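Local coordinates for protein N-terminal acetyltransferase B complex subunit MDM20 (Candida albicans, PDB 5K04) that probably serves as the non-catalytic subunit of the NatB complex, which acetylates the N-termini of selected proteins, at residues 607-612 against 647-652. Residues are numbered along the deposited sequence; the frame is centred on the assembly and turned at random.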
loop_
_atom_site.group_PDB
_atom_site.type_symbol
_atom_site.label_atom_id
_atom_site.label_comp_id
_atom_site.label_asym_id
_atom_site.label_seq_id
_atom_site.Cartn_x
_atom_site.Cartn_y
_atom_site.Cartn_z
ATOM N N SER A 607 -27.274 -2.462 2.773
ATOM C CA SER A 607 -28.451 -1.703 3.183
ATOM C C SER A 607 -29.663 -2.051 2.317
ATOM O O SER A 607 -29.541 -2.587 1.209
ATOM C CB SER A 607 -28.186 -0.205 3.075
ATOM O OG SER A 607 -28.085 0.192 1.707
ATOM N N VAL A 608 -30.852 -1.714 2.834
ATOM C CA VAL A 608 -32.084 -1.972 2.088
ATOM C C VAL A 608 -31.991 -1.376 0.692
ATOM O O VAL A 608 -32.271 -2.047 -0.310
ATOM C CB VAL A 608 -33.312 -1.430 2.841
ATOM C CG1 VAL A 608 -34.569 -1.783 2.097
ATOM C CG2 VAL A 608 -33.377 -1.990 4.260
ATOM N N PHE A 609 -31.545 -0.118 0.604
ATOM C CA PHE A 609 -31.535 0.547 -0.693
ATOM C C PHE A 609 -30.550 -0.107 -1.649
ATOM O O PHE A 609 -30.865 -0.314 -2.828
ATOM C CB PHE A 609 -31.218 2.031 -0.570
ATOM C CG PHE A 609 -31.142 2.708 -1.905
ATOM C CD1 PHE A 609 -32.284 2.819 -2.700
ATOM C CD2 PHE A 609 -29.941 3.195 -2.396
ATOM C CE1 PHE A 609 -32.233 3.415 -3.941
ATOM C CE2 PHE A 609 -29.885 3.810 -3.649
ATOM C CZ PHE A 609 -31.033 3.914 -4.419
ATOM N N ASP A 610 -29.347 -0.430 -1.164
ATOM C CA ASP A 610 -28.357 -1.065 -2.027
ATOM C C ASP A 610 -28.824 -2.438 -2.500
ATOM O O ASP A 610 -28.545 -2.816 -3.639
ATOM C CB ASP A 610 -27.005 -1.159 -1.318
ATOM C CG ASP A 610 -26.135 0.083 -1.548
ATOM O OD1 ASP A 610 -26.394 0.835 -2.515
ATOM O OD2 ASP A 610 -25.186 0.305 -0.763
ATOM N N ASN A 611 -29.550 -3.186 -1.661
ATOM C CA ASN A 611 -30.111 -4.457 -2.123
ATOM C C ASN A 611 -31.108 -4.238 -3.262
ATOM O O ASN A 611 -31.130 -5.004 -4.229
ATOM C CB ASN A 611 -30.760 -5.215 -0.955
ATOM C CG ASN A 611 -29.763 -6.152 -0.233
ATOM O OD1 ASN A 611 -28.839 -6.701 -0.849
ATOM N ND2 ASN A 611 -29.948 -6.322 1.066
ATOM N N LEU A 612 -31.923 -3.176 -3.179
ATOM C CA LEU A 612 -32.848 -2.865 -4.263
ATOM C C LEU A 612 -32.104 -2.391 -5.510
ATOM O O LEU A 612 -32.413 -2.818 -6.627
ATOM C CB LEU A 612 -33.843 -1.808 -3.799
ATOM C CG LEU A 612 -34.762 -1.160 -4.838
ATOM C CD1 LEU A 612 -35.790 -2.158 -5.330
ATOM C CD2 LEU A 612 -35.447 0.065 -4.230
ATOM N N ASP A 647 -41.689 7.210 -4.771
ATOM C CA ASP A 647 -42.353 6.638 -3.604
ATOM C C ASP A 647 -41.686 5.349 -3.142
ATOM O O ASP A 647 -41.752 5.017 -1.958
ATOM C CB ASP A 647 -43.829 6.401 -3.906
ATOM C CG ASP A 647 -44.639 7.686 -3.857
ATOM O OD1 ASP A 647 -44.221 8.620 -3.132
ATOM O OD2 ASP A 647 -45.694 7.758 -4.531
ATOM N N LYS A 648 -41.034 4.618 -4.052
ATOM C CA LYS A 648 -40.263 3.445 -3.651
ATOM C C LYS A 648 -38.806 3.780 -3.369
ATOM O O LYS A 648 -38.192 3.182 -2.474
ATOM C CB LYS A 648 -40.331 2.361 -4.733
ATOM C CG LYS A 648 -41.723 1.781 -4.959
ATOM C CD LYS A 648 -42.223 1.072 -3.713
ATOM C CE LYS A 648 -43.591 0.458 -3.929
ATOM N NZ LYS A 648 -43.958 -0.395 -2.763
ATOM N N LEU A 649 -38.235 4.713 -4.132
ATOM C CA LEU A 649 -36.808 4.997 -4.046
ATOM C C LEU A 649 -36.448 5.952 -2.913
ATOM O O LEU A 649 -35.268 6.058 -2.589
ATOM C CB LEU A 649 -36.317 5.558 -5.383
ATOM C CG LEU A 649 -36.447 4.596 -6.567
ATOM C CD1 LEU A 649 -36.205 5.323 -7.879
ATOM C CD2 LEU A 649 -35.495 3.411 -6.427
ATOM N N LYS A 650 -37.438 6.639 -2.318
ATOM C CA LYS A 650 -37.254 7.506 -1.149
ATOM C C LYS A 650 -36.512 6.826 -0.011
ATOM O O LYS A 650 -35.947 7.512 0.846
ATOM C CB LYS A 650 -38.601 7.956 -0.576
ATOM C CG LYS A 650 -39.266 9.101 -1.253
ATOM C CD LYS A 650 -40.576 9.453 -0.545
ATOM C CE LYS A 650 -41.444 8.215 -0.314
ATOM N NZ LYS A 650 -42.835 8.547 0.177
ATOM N N ILE A 651 -36.545 5.495 0.056
ATOM C CA ILE A 651 -35.845 4.785 1.114
ATOM C C ILE A 651 -34.349 4.980 1.031
ATOM O O ILE A 651 -33.627 4.589 1.947
ATOM C CB ILE A 651 -36.179 3.282 1.084
ATOM C CG1 ILE A 651 -35.753 2.648 -0.242
ATOM C CG2 ILE A 651 -37.664 3.057 1.311
ATOM C CD1 ILE A 651 -35.461 1.173 -0.114
ATOM N N LEU A 652 -33.856 5.543 -0.074
ATOM C CA LEU A 652 -32.456 5.951 -0.130
ATOM C C LEU A 652 -32.183 7.124 0.806
ATOM O O LEU A 652 -31.027 7.362 1.172
ATOM C CB LEU A 652 -32.063 6.311 -1.567
ATOM C CG LEU A 652 -32.578 7.638 -2.151
ATOM C CD1 LEU A 652 -31.679 8.848 -1.811
ATOM C CD2 LEU A 652 -32.760 7.521 -3.660
#
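The ring of Phe609 is at the heart of this contact, with Leu652 over one face. Leu652 CB sits 3.5 Å from the centroid of the Phe609 ring and only 5° off its normal, a CH-pi contact over the face. Leu652 runs alongside Phe609 in the same direction. Leu652 CD2 also reaches Phe609 CZ, at 4.1 Å. Leu649 meets the ring differently: its CD2 lies near the ring plane, 4.1 Å from Phe609 CE1. The same methyl touches Leu612 CD2 at 4.0 Å, so it bridges two residues one helical turn apart. Ile651 CD1 packs against Val608 CG1 at 3.8 Å, with the two side chains crossing at about a right angle. It also approaches the backbone at Phe609 CA. In Val608, CG1 is anti to the backbone N (chi1 -176°), which places it within reach of Ile651.

The contact joins the first turn of helix 608-625 to residues 647-652, a short helical stretch that includes the 3-10 segment 650-652. Both belong to an all-helical subunit whose family is grouped with the TPR proteins. Ser607 is the N-cap of helix 608-625, and its OG accepts from Asp610 N at 3.2 Å. Helix 661-682 backs the cluster: Asn665 touches Phe609 and its ND2 hydrogen-bonds to Leu652 O, while Leu669 packs on Leu649 and Leu652. Phe698 touches Leu649 and Phe702 touches Leu652, both from helix 698-703.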